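Local coordinates for ribonuclease P protein component 3 (PDB 3WYZ), which probably acts as a protein subunit of ribonuclease P, the RNA-based enzyme that trims the 5' ends of tRNA precursors, at residues Lys56-Arg59 against Gly60-Lys64; Gly94-Arg97 against Ile98-Met101; Ile155-Phe158 against Met159-Trp163; Ala205-Leu209 against Asn210-Arg214. All coordinates share one frame; numbering follows the deposited sequence.

Overall arrangement
All four contacts are local, each within one continuous run of chain, and they follow one another in series without nesting or crossing. Interaction 1 comes first, at the C-terminal end of helix 48-62, where the chain turns into strand 65-70. Interaction 2 starts the next but one helix, 96-104, after strand 88-92. Interaction 3 lies midway along helix 149-168, its centre about 17 Å from that of interaction 2 and on the opposite side of the chain's centre from interaction 1. Interaction 4 joins helices 202-209 and 211-217 near the chain's end; its nearest atoms come within about 5 Å of interaction 3. The helices accompany the parallel strands of a TIM-barrel-like fold.

Interaction 1. Residues Lys56-Arg59 against Gly60-Lys64; sequences KELR and GKYGK
Leu-58 and Tyr-62 meet one turn apart on the last turn of helix 48-62, and the tyrosine can be followed outward atom by atom. Its CB lies 3.6 Å from Leu-58 O, the carbonyl that also accepts the backbone N-H of Tyr-62 in a short, straight bond (N to Leu-58 O, 2.7 Å; 167° at the hydrogen). With CG anti to the carbonyl carbon (chi1 -57°), the ring leans back along the helix. CD2 then comes to 3.4 Å from Leu-58 O, which sits at the ring edge near its plane. Farther out, CE2 touches methyl CD2 of Leu-58 at 3.6 Å. The two side chains cross at a slant. One ring face is overlaid by CG of Lys-61, a chain bent at chi2 and chi4 whose ammonium group forms a salt bridge with Glu-21.

This is the helix-to-strand turn of a beta-alpha-beta unit, strand 33-41, helix 48-62 and strand 65-70. The Tyr-62 ring stacks on Phe-36 of the first strand and meets His-24 edge-to-face, while Leu-58 also packs on Phe-36 and on Val-65. Gly-63 leaves the helix with positive phi (95°), its N making a weak bond to Arg-59 O. The Arg-59 chain bends at chi2 and chi3, folding back until its guanidinium lies with one face over CA of Lys-56.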
loop_
_atom_site.group_PDB
_atom_site.type_symbol
_atom_site.label_atom_id
_atom_site.label_comp_id
_atom_site.label_asym_id
_atom_site.label_seq_id
_atom_site.Cartn_x
_atom_site.Cartn_y
_atom_site.Cartn_z
ATOM N N LYS A 56 11.522 -15.533 6.462
ATOM C CA LYS A 56 12.941 -15.785 6.235
ATOM C C LYS A 56 13.169 -16.285 4.812
ATOM O O LYS A 56 14.082 -15.830 4.126
ATOM C CB LYS A 56 13.484 -16.802 7.245
ATOM C CG LYS A 56 15.000 -16.959 7.207
ATOM C CD LYS A 56 15.498 -18.043 8.154
ATOM C CE LYS A 56 16.979 -18.325 7.932
ATOM N NZ LYS A 56 17.553 -19.218 8.978
ATOM N N GLU A 57 12.323 -17.215 4.378
ATOM C CA GLU A 57 12.381 -17.754 3.021
ATOM C C GLU A 57 12.062 -16.675 1.985
ATOM O O GLU A 57 12.662 -16.653 0.908
ATOM C CB GLU A 57 11.418 -18.941 2.873
ATOM C CG GLU A 57 11.597 -19.748 1.593
ATOM C CD GLU A 57 10.622 -20.917 1.470
ATOM O OE1 GLU A 57 10.108 -21.402 2.508
ATOM O OE2 GLU A 57 10.374 -21.359 0.323
ATOM N N LEU A 58 11.121 -15.790 2.313
ATOM C CA LEU A 58 10.766 -14.660 1.443
ATOM C C LEU A 58 11.875 -13.612 1.367
ATOM O O LEU A 58 12.182 -13.105 0.288
ATOM C CB LEU A 58 9.464 -13.999 1.912
ATOM C CG LEU A 58 8.190 -14.819 1.699
ATOM C CD1 LEU A 58 7.041 -14.249 2.512
ATOM C CD2 LEU A 58 7.826 -14.886 0.221
ATOM N N ARG A 59 12.466 -13.296 2.514
ATOM C CA ARG A 59 13.577 -12.346 2.584
ATOM C C ARG A 59 14.789 -12.835 1.796
ATOM O O ARG A 59 15.447 -12.047 1.124
ATOM C CB ARG A 59 13.980 -12.089 4.036
ATOM C CG ARG A 59 13.205 -10.970 4.718
ATOM C CD ARG A 59 13.003 -11.238 6.204
ATOM N NE ARG A 59 14.199 -11.785 6.851
ATOM C CZ ARG A 59 14.204 -12.440 8.013
ATOM N NH1 ARG A 59 13.077 -12.633 8.693
ATOM N NH2 ARG A 59 15.350 -12.903 8.505
ATOM N N GLY A 60 15.075 -14.129 1.880
ATOM C CA GLY A 60 16.165 -14.732 1.113
ATOM C C GLY A 60 15.879 -14.795 -0.375
ATOM O O GLY A 60 16.794 -14.773 -1.187
ATOM N N LYS A 61 14.602 -14.873 -0.731
ATOM C CA LYS A 61 14.182 -14.976 -2.127
ATOM C C LYS A 61 14.054 -13.607 -2.805
ATOM O O LYS A 61 14.552 -13.414 -3.918
ATOM C CB LYS A 61 12.855 -15.744 -2.206
ATOM C CG LYS A 61 12.217 -15.812 -3.582
ATOM C CD LYS A 61 13.137 -16.426 -4.627
ATOM C CE LYS A 61 12.437 -16.533 -5.973
ATOM N NZ LYS A 61 11.246 -17.429 -5.919
ATOM N N TYR A 62 13.375 -12.671 -2.141
ATOM C CA TYR A 62 13.055 -11.365 -2.733
ATOM C C TYR A 62 13.829 -10.174 -2.163
ATOM O O TYR A 62 13.929 -9.141 -2.825
ATOM C CB TYR A 62 11.567 -11.081 -2.585
ATOM C CG TYR A 62 10.682 -12.130 -3.201
ATOM C CD1 TYR A 62 10.463 -12.166 -4.572
ATOM C CD2 TYR A 62 10.056 -13.085 -2.407
ATOM C CE1 TYR A 62 9.649 -13.129 -5.136
ATOM C CE2 TYR A 62 9.237 -14.046 -2.958
ATOM C CZ TYR A 62 9.033 -14.065 -4.319
ATOM O OH TYR A 62 8.211 -15.027 -4.855
ATOM N N GLY A 63 14.344 -10.303 -0.945
ATOM C CA GLY A 63 15.076 -9.219 -0.286
ATOM C C GLY A 63 14.176 -8.394 0.616
ATOM O O GLY A 63 14.179 -8.572 1.835
ATOM N N LYS A 64 13.417 -7.481 0.011
ATOM C CA LYS A 64 12.462 -6.645 0.739
ATOM C C LYS A 64 11.091 -7.312 0.736
ATOM O O LYS A 64 10.583 -7.700 -0.318
ATOM C CB LYS A 64 12.366 -5.259 0.103
ATOM C CG LYS A 64 13.665 -4.465 0.137
ATOM C CD LYS A 64 13.958 -3.979 1.543
ATOM C CE LYS A 64 15.204 -3.105 1.622
ATOM N NZ LYS A 64 15.640 -2.786 3.017
#

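Interaction 2. Residues Gly94-Arg97 against Ile98-Met101; sequences GDMR and INRM
Asn-99 turns its amide back toward Gly-94, across the first turn of helix 96-104, for which Asp-95 is the N-cap residue. The helix follows strand 88-92 in a beta-alpha-beta unit of the TIM-barrel-like fold. A chi1 of -72° swings the Asn-99 amide to the side of its own backbone N, and OD1 reaches past the start of the helix and accepts from Gly-94 N at 3.1 Å, the donor tilted somewhat from the amide plane. The other end of the same amide, ND2, donates to the carbonyls of Gly-121 and Pro-113, so this buried group ties the helix start to the loop that follows strand 109-111. The Asn-99 backbone takes part as well, its N giving a straight bond to Asp-95 O (2.7 Å, 169°).

Asp-95 and Ile-98 stand at about a right angle to each other. CG1 of Ile-98 lies across the aspartate side chain, 3.7 Å from CB and 3.6 Å from OD2, while the carboxylate also has a long, weak ion pair with Arg-72. Beyond this contact Ile-98 packs on Pro-74 of helix 74-83.

Arg-97 extends from CG to NE, whereas Arg-100 bends at chi3. Their like charges stay apart, and Arg-100 NE pairs with Glu-104. Met-96 crosses Asn-99 obliquely, its doubly bent chain bringing SD to 4.2 Å from Asn-99 ND2.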
loop_
_atom_site.group_PDB
_atom_site.type_symbol
_atom_site.label_atom_id
_atom_site.label_comp_id
_atom_site.label_asym_id
_atom_site.label_seq_id
_atom_site.Cartn_x
_atom_site.Cartn_y
_atom_site.Cartn_z
ATOM N N GLY A 94 -10.838 -0.943 3.586
ATOM C CA GLY A 94 -12.181 -1.323 3.158
ATOM C C GLY A 94 -13.205 -1.349 4.276
ATOM O O GLY A 94 -14.372 -1.002 4.063
ATOM N N ASP A 95 -12.780 -1.794 5.455
ATOM C CA ASP A 95 -13.622 -1.770 6.643
ATOM C C ASP A 95 -13.203 -0.568 7.481
ATOM O O ASP A 95 -12.009 -0.313 7.657
ATOM C CB ASP A 95 -13.467 -3.078 7.428
ATOM C CG ASP A 95 -14.397 -3.171 8.639
ATOM O OD1 ASP A 95 -15.327 -2.348 8.785
ATOM O OD2 ASP A 95 -14.199 -4.092 9.454
ATOM N N MET A 96 -14.184 0.172 7.989
ATOM C CA MET A 96 -13.907 1.406 8.714
ATOM C C MET A 96 -13.230 1.182 10.063
ATOM O O MET A 96 -12.386 1.987 10.472
ATOM C CB MET A 96 -15.184 2.227 8.887
ATOM C CG MET A 96 -15.502 3.107 7.691
ATOM S SD MET A 96 -14.213 4.324 7.341
ATOM C CE MET A 96 -15.218 5.682 6.741
ATOM N N ARG A 97 -13.602 0.103 10.753
ATOM C CA ARG A 97 -12.921 -0.302 11.988
ATOM C C ARG A 97 -11.461 -0.671 11.715
ATOM O O ARG A 97 -10.573 -0.380 12.523
ATOM C CB ARG A 97 -13.624 -1.498 12.637
ATOM C CG ARG A 97 -14.978 -1.175 13.238
ATOM C CD ARG A 97 -15.522 -2.338 14.058
ATOM N NE ARG A 97 -16.770 -1.984 14.730
ATOM C CZ ARG A 97 -17.458 -2.788 15.540
ATOM N NH1 ARG A 97 -17.034 -4.024 15.799
ATOM N NH2 ARG A 97 -18.584 -2.350 16.098
ATOM N N ILE A 98 -11.229 -1.319 10.575
ATOM C CA ILE A 98 -9.889 -1.732 10.165
ATOM C C ILE A 98 -9.064 -0.531 9.741
ATOM O O ILE A 98 -7.920 -0.386 10.169
ATOM C CB ILE A 98 -9.940 -2.769 9.023
ATOM C CG1 ILE A 98 -10.627 -4.055 9.511
ATOM C CG2 ILE A 98 -8.545 -3.071 8.484
ATOM C CD1 ILE A 98 -9.947 -4.751 10.675
ATOM N N ASN A 99 -9.653 0.325 8.909
ATOM C CA ASN A 99 -9.004 1.564 8.495
ATOM C C ASN A 99 -8.525 2.379 9.695
ATOM O O ASN A 99 -7.404 2.871 9.696
ATOM C CB ASN A 99 -9.947 2.421 7.641
ATOM C CG ASN A 99 -10.165 1.856 6.251
ATOM O OD1 ASN A 99 -9.686 0.781 5.929
ATOM N ND2 ASN A 99 -10.907 2.579 5.427
ATOM N N ARG A 100 -9.376 2.508 10.709
ATOM C CA ARG A 100 -9.041 3.259 11.921
ATOM C C ARG A 100 -7.958 2.567 12.748
ATOM O O ARG A 100 -7.002 3.211 13.184
ATOM C CB ARG A 100 -10.294 3.469 12.777
ATOM C CG ARG A 100 -10.122 4.462 13.924
ATOM C CD ARG A 100 -11.133 4.219 15.040
ATOM N NE ARG A 100 -10.905 2.934 15.710
ATOM C CZ ARG A 100 -11.643 2.447 16.708
ATOM N NH1 ARG A 100 -12.683 3.127 17.188
ATOM N NH2 ARG A 100 -11.335 1.266 17.236
ATOM N N MET A 101 -8.108 1.261 12.958
ATOM C CA MET A 101 -7.170 0.499 13.787
ATOM C C MET A 101 -5.788 0.372 13.146
ATOM O O MET A 101 -4.780 0.314 13.848
ATOM C CB MET A 101 -7.720 -0.898 14.082
ATOM C CG MET A 101 -6.899 -1.691 15.098
ATOM S SD MET A 101 -6.776 -0.874 16.705
ATOM C CE MET A 101 -5.678 -1.990 17.569
#

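Interaction 3. Residues Ile155-Phe158 against Met159-Trp163; sequences ILRF and MMKTW
Ile-155 meets Met-159 one helical turn on through its CG2 branch, which lies 3.4 Å from methyl CE of Met-159, tighter than ordinary carbon packing. Their chains meet at an oblique angle. The methionine is extended beyond CG (chi2 and chi3 both near 180°), which carries its methyl back to the isoleucine, and its backbone N bonds to Ile-155 O at 2.9 Å.

Leu-156 has a looser partner in Met-160. Methyl CE of that residue stands 4.2 Å from CB of Leu-156, while its CG passes 3.2 Å from Leu-156 O.

Arg-157 and Lys-161 run side by side and point the same way. CE of the lysine approaches NH2 of the arginine at 4.1 Å, at the edge of the guanidinium. The cationic ends themselves are not in contact, and any repulsion is probably softened by solvent, since both chains are exposed.

Phe-158 contributes its carbonyl: O accepts from both N and OG1 of Thr-162, each at 3.0 Å, from opposite faces of the carbonyl plane. Rotation about the first side-chain bond of Thr-162 (chi1 -58°) turns the hydroxyl back onto the preceding turn.

Phe-158, Met-159 and Thr-162 also touch Trp-114, and Leu-156 and Met-159 reach Ile-198 of helix 188-198. Such i to i+4 pairing is that of a regular alpha-helix, here 149-168, packed in a TIM-barrel-like fold.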
loop_
_atom_site.group_PDB
_atom_site.type_symbol
_atom_site.label_atom_id
_atom_site.label_comp_id
_atom_site.label_asym_id
_atom_site.label_seq_id
_atom_site.Cartn_x
_atom_site.Cartn_y
_atom_site.Cartn_z
ATOM N N ILE A 155 -14.242 4.444 -8.235
ATOM C CA ILE A 155 -12.923 4.294 -7.616
ATOM C C ILE A 155 -12.107 5.583 -7.752
ATOM O O ILE A 155 -11.535 6.054 -6.776
ATOM C CB ILE A 155 -12.123 3.122 -8.237
ATOM C CG1 ILE A 155 -12.822 1.763 -8.007
ATOM C CG2 ILE A 155 -10.711 3.073 -7.667
ATOM C CD1 ILE A 155 -12.800 1.255 -6.577
ATOM N N LEU A 156 -12.063 6.149 -8.956
ATOM C CA LEU A 156 -11.296 7.378 -9.199
ATOM C C LEU A 156 -11.780 8.532 -8.325
ATOM O O LEU A 156 -10.954 9.292 -7.800
ATOM C CB LEU A 156 -11.339 7.787 -10.673
ATOM C CG LEU A 156 -10.469 6.943 -11.610
ATOM C CD1 LEU A 156 -10.888 7.118 -13.067
ATOM C CD2 LEU A 156 -8.992 7.264 -11.442
ATOM N N ARG A 157 -13.101 8.656 -8.156
ATOM C CA ARG A 157 -13.656 9.673 -7.255
ATOM C C ARG A 157 -13.149 9.491 -5.826
ATOM O O ARG A 157 -12.780 10.465 -5.174
ATOM C CB ARG A 157 -15.196 9.684 -7.272
ATOM C CG ARG A 157 -15.788 10.383 -8.488
ATOM C CD ARG A 157 -17.283 10.681 -8.371
ATOM N NE ARG A 157 -18.080 9.574 -7.818
ATOM C CZ ARG A 157 -18.414 9.430 -6.533
ATOM N NH1 ARG A 157 -19.144 8.388 -6.158
ATOM N NH2 ARG A 157 -18.026 10.307 -5.610
ATOM N N PHE A 158 -13.128 8.247 -5.350
ATOM C CA PHE A 158 -12.684 7.951 -3.988
ATOM C C PHE A 158 -11.207 8.252 -3.813
ATOM O O PHE A 158 -10.790 8.757 -2.771
ATOM C CB PHE A 158 -12.949 6.482 -3.607
ATOM C CG PHE A 158 -14.384 6.049 -3.773
ATOM C CD1 PHE A 158 -15.435 6.936 -3.578
ATOM C CD2 PHE A 158 -14.679 4.736 -4.112
ATOM C CE1 PHE A 158 -16.750 6.523 -3.727
ATOM C CE2 PHE A 158 -15.985 4.317 -4.268
ATOM C CZ PHE A 158 -17.024 5.207 -4.074
ATOM N N MET A 159 -10.420 7.922 -4.831
ATOM C CA MET A 159 -8.993 8.213 -4.828
ATOM C C MET A 159 -8.723 9.715 -4.834
ATOM O O MET A 159 -7.784 10.172 -4.188
ATOM C CB MET A 159 -8.316 7.569 -6.029
ATOM C CG MET A 159 -8.203 6.061 -5.924
ATOM S SD MET A 159 -7.347 5.365 -7.343
ATOM C CE MET A 159 -7.418 3.621 -6.962
ATOM N N MET A 160 -9.543 10.471 -5.563
ATOM C CA MET A 160 -9.466 11.930 -5.557
ATOM C C MET A 160 -9.772 12.508 -4.176
ATOM O O MET A 160 -9.064 13.397 -3.721
ATOM C CB MET A 160 -10.417 12.533 -6.595
ATOM C CG MET A 160 -9.980 12.311 -8.035
ATOM S SD MET A 160 -11.242 12.802 -9.228
ATOM C CE MET A 160 -10.673 11.984 -10.720
ATOM N N LYS A 161 -10.818 12.008 -3.518
ATOM C CA LYS A 161 -11.186 12.485 -2.176
ATOM C C LYS A 161 -10.084 12.181 -1.159
ATOM O O LYS A 161 -9.741 13.025 -0.332
ATOM C CB LYS A 161 -12.507 11.862 -1.692
ATOM C CG LYS A 161 -13.740 12.252 -2.501
ATOM C CD LYS A 161 -14.989 12.343 -1.628
ATOM C CE LYS A 161 -16.277 12.206 -2.437
ATOM N NZ LYS A 161 -17.462 12.775 -1.723
ATOM N N THR A 162 -9.542 10.969 -1.225
ATOM C CA THR A 162 -8.473 10.554 -0.333
ATOM C C THR A 162 -7.192 11.350 -0.587
ATOM O O THR A 162 -6.501 11.737 0.355
ATOM C CB THR A 162 -8.183 9.051 -0.477
ATOM O OG1 THR A 162 -9.377 8.304 -0.200
ATOM C CG2 THR A 162 -7.102 8.620 0.474
ATOM N N TRP A 163 -6.868 11.590 -1.853
ATOM C CA TRP A 163 -5.686 12.384 -2.185
ATOM C C TRP A 163 -5.782 13.797 -1.602
ATOM O O TRP A 163 -4.832 14.284 -1.011
ATOM C CB TRP A 163 -5.469 12.453 -3.700
ATOM C CG TRP A 163 -4.578 13.590 -4.122
ATOM C CD1 TRP A 163 -4.910 14.628 -4.929
ATOM C CD2 TRP A 163 -3.216 13.812 -3.721
ATOM N NE1 TRP A 163 -3.840 15.483 -5.074
ATOM C CE2 TRP A 163 -2.790 15.008 -4.337
ATOM C CE3 TRP A 163 -2.325 13.121 -2.893
ATOM C CZ2 TRP A 163 -1.500 15.526 -4.169
ATOM C CZ3 TRP A 163 -1.037 13.637 -2.722
ATOM C CH2 TRP A 163 -0.642 14.836 -3.358
#

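Interaction 4. Residues Ala205-Leu209 against Asn210-Arg214; sequences ARASL and NFYPR
Ala-207 O takes bonds from across the junction between helices 202-209 and 211-217. It accepts from Tyr-212 N at 3.0 Å in an almost linear bond (178° at the hydrogen), and Asn-210 N makes a weak bond to the same oxygen. The tyrosine side chain follows its backbone. Its chi1 of -73° sets CG beside the backbone N, the ring turns its CD2-CE2 edge to the first helix, and CE2 comes to 4.0 Å from CB of Ala-207. Ser-208 N lies at the ring edge, near its plane. Pro-213 closes in from the second helix, its CG 3.4 Å from Ser-208 O and 3.7 Å from Leu-209 C.

A second layer packs round these groups and probably helps to position them. Phe-211 lays CD2 over the centre of one Tyr-212 ring face, 3.9 Å above the plane, and brings CD1 over one face of the Arg-214 guanidinium, offset toward its rim. Arg-214 in turn donates through NH1 to Asn-210 OD1 (3.0 Å, 171°); the oxygen lies in the guanidinium plane, but the donor stands above the amide plane of the asparagine.

Farther out, Arg-214 makes a cation-pi contact with Phe-8, and Asn-210 ND2 a weak hydrogen bond to Ser-9 O. Leu-209 packs on helix 188-198, while Pro-213 touches Val-14 and Met-16 of strand 14-18, placing the junction against the first strand of the TIM-barrel-like fold. Proline has no N-H to give, so Pro-213 meets Ser-208 O through ring carbons alone; the straight backbone bond across the bend is that from Tyr-212 N to Ala-207 O.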
loop_
_atom_site.group_PDB
_atom_site.type_symbol
_atom_site.label_atom_id
_atom_site.label_comp_id
_atom_site.label_asym_id
_atom_site.label_seq_id
_atom_site.Cartn_x
_atom_site.Cartn_y
_atom_site.Cartn_z
ATOM N N ALA A 205 3.399 13.316 -7.849
ATOM C CA ALA A 205 3.348 11.945 -8.373
ATOM C C ALA A 205 4.721 11.271 -8.337
ATOM O O ALA A 205 4.840 10.098 -7.980
ATOM C CB ALA A 205 2.797 11.938 -9.786
ATOM N N ARG A 206 5.751 12.027 -8.702
ATOM C CA ARG A 206 7.132 11.549 -8.648
ATOM C C ARG A 206 7.550 11.192 -7.223
ATOM O O ARG A 206 8.199 10.170 -7.005
ATOM C CB ARG A 206 8.074 12.615 -9.219
ATOM C CG ARG A 206 9.527 12.190 -9.366
ATOM C CD ARG A 206 10.406 13.354 -9.807
ATOM N NE ARG A 206 9.965 13.916 -11.082
ATOM C CZ ARG A 206 10.182 13.363 -12.277
ATOM N NH1 ARG A 206 10.850 12.213 -12.395
ATOM N NH2 ARG A 206 9.726 13.966 -13.373
ATOM N N ALA A 207 7.188 12.038 -6.260
ATOM C CA ALA A 207 7.532 11.797 -4.852
ATOM C C ALA A 207 6.856 10.552 -4.287
ATOM O O ALA A 207 7.417 9.890 -3.412
ATOM C CB ALA A 207 7.192 13.005 -3.998
ATOM N N SER A 208 5.667 10.226 -4.795
ATOM C CA SER A 208 4.950 9.018 -4.388
ATOM C C SER A 208 5.633 7.707 -4.815
ATOM O O SER A 208 5.345 6.646 -4.252
ATOM C CB SER A 208 3.516 9.053 -4.920
ATOM O OG SER A 208 2.809 10.155 -4.373
ATOM N N LEU A 209 6.512 7.767 -5.811
ATOM C CA LEU A 209 7.314 6.608 -6.216
ATOM C C LEU A 209 8.782 6.713 -5.792
ATOM O O LEU A 209 9.516 5.730 -5.850
ATOM C CB LEU A 209 7.248 6.427 -7.730
ATOM C CG LEU A 209 5.897 6.036 -8.331
ATOM C CD1 LEU A 209 6.028 5.937 -9.844
ATOM C CD2 LEU A 209 5.379 4.726 -7.743
ATOM N N ASN A 210 9.204 7.895 -5.353
ATOM C CA ASN A 210 10.612 8.154 -5.067
ATOM C C ASN A 210 10.814 8.444 -3.582
ATOM O O ASN A 210 11.262 7.572 -2.822
ATOM C CB ASN A 210 11.102 9.311 -5.953
ATOM C CG ASN A 210 12.593 9.580 -5.824
ATOM O OD1 ASN A 210 13.240 9.195 -4.849
ATOM N ND2 ASN A 210 13.149 10.254 -6.825
ATOM N N PHE A 211 10.440 9.646 -3.161
ATOM C CA PHE A 211 10.772 10.137 -1.825
ATOM C C PHE A 211 10.063 9.393 -0.696
ATOM O O PHE A 211 10.692 9.037 0.298
ATOM C CB PHE A 211 10.474 11.635 -1.737
ATOM C CG PHE A 211 10.667 12.203 -0.371
ATOM C CD1 PHE A 211 11.946 12.418 0.128
ATOM C CD2 PHE A 211 9.574 12.520 0.424
ATOM C CE1 PHE A 211 12.132 12.941 1.398
ATOM C CE2 PHE A 211 9.754 13.042 1.692
ATOM C CZ PHE A 211 11.034 13.251 2.182
ATOM N N TYR A 212 8.762 9.172 -0.835
ATOM C CA TYR A 212 7.981 8.558 0.242
ATOM C C TYR A 212 8.264 7.074 0.460
ATOM O O TYR A 212 8.300 6.631 1.604
ATOM C CB TYR A 212 6.485 8.801 0.042
ATOM C CG TYR A 212 6.088 10.229 0.329
ATOM C CD1 TYR A 212 6.070 10.717 1.632
ATOM C CD2 TYR A 212 5.763 11.102 -0.701
ATOM C CE1 TYR A 212 5.718 12.025 1.898
ATOM C CE2 TYR A 212 5.420 12.416 -0.444
ATOM C CZ TYR A 212 5.396 12.873 0.855
ATOM O OH TYR A 212 5.047 14.180 1.108
ATOM N N PRO A 213 8.448 6.297 -0.622
ATOM C CA PRO A 213 8.917 4.924 -0.445
ATOM C C PRO A 213 10.289 4.836 0.247
ATOM O O PRO A 213 10.506 3.937 1.065
ATOM C CB PRO A 213 8.994 4.406 -1.880
ATOM C CG PRO A 213 7.922 5.152 -2.589
ATOM C CD PRO A 213 7.977 6.533 -1.999
ATOM N N ARG A 214 11.193 5.764 -0.071
ATOM C CA ARG A 214 12.510 5.840 0.581
ATOM C C ARG A 214 12.424 6.043 2.099
ATOM O O ARG A 214 13.299 5.605 2.842
ATOM C CB ARG A 214 13.347 6.968 -0.027
ATOM C CG ARG A 214 13.983 6.642 -1.374
ATOM C CD ARG A 214 14.375 7.912 -2.132
ATOM N NE ARG A 214 15.030 8.900 -1.270
ATOM C CZ ARG A 214 15.124 10.206 -1.526
ATOM N NH1 ARG A 214 14.617 10.732 -2.639
ATOM N NH2 ARG A 214 15.739 10.999 -0.657
#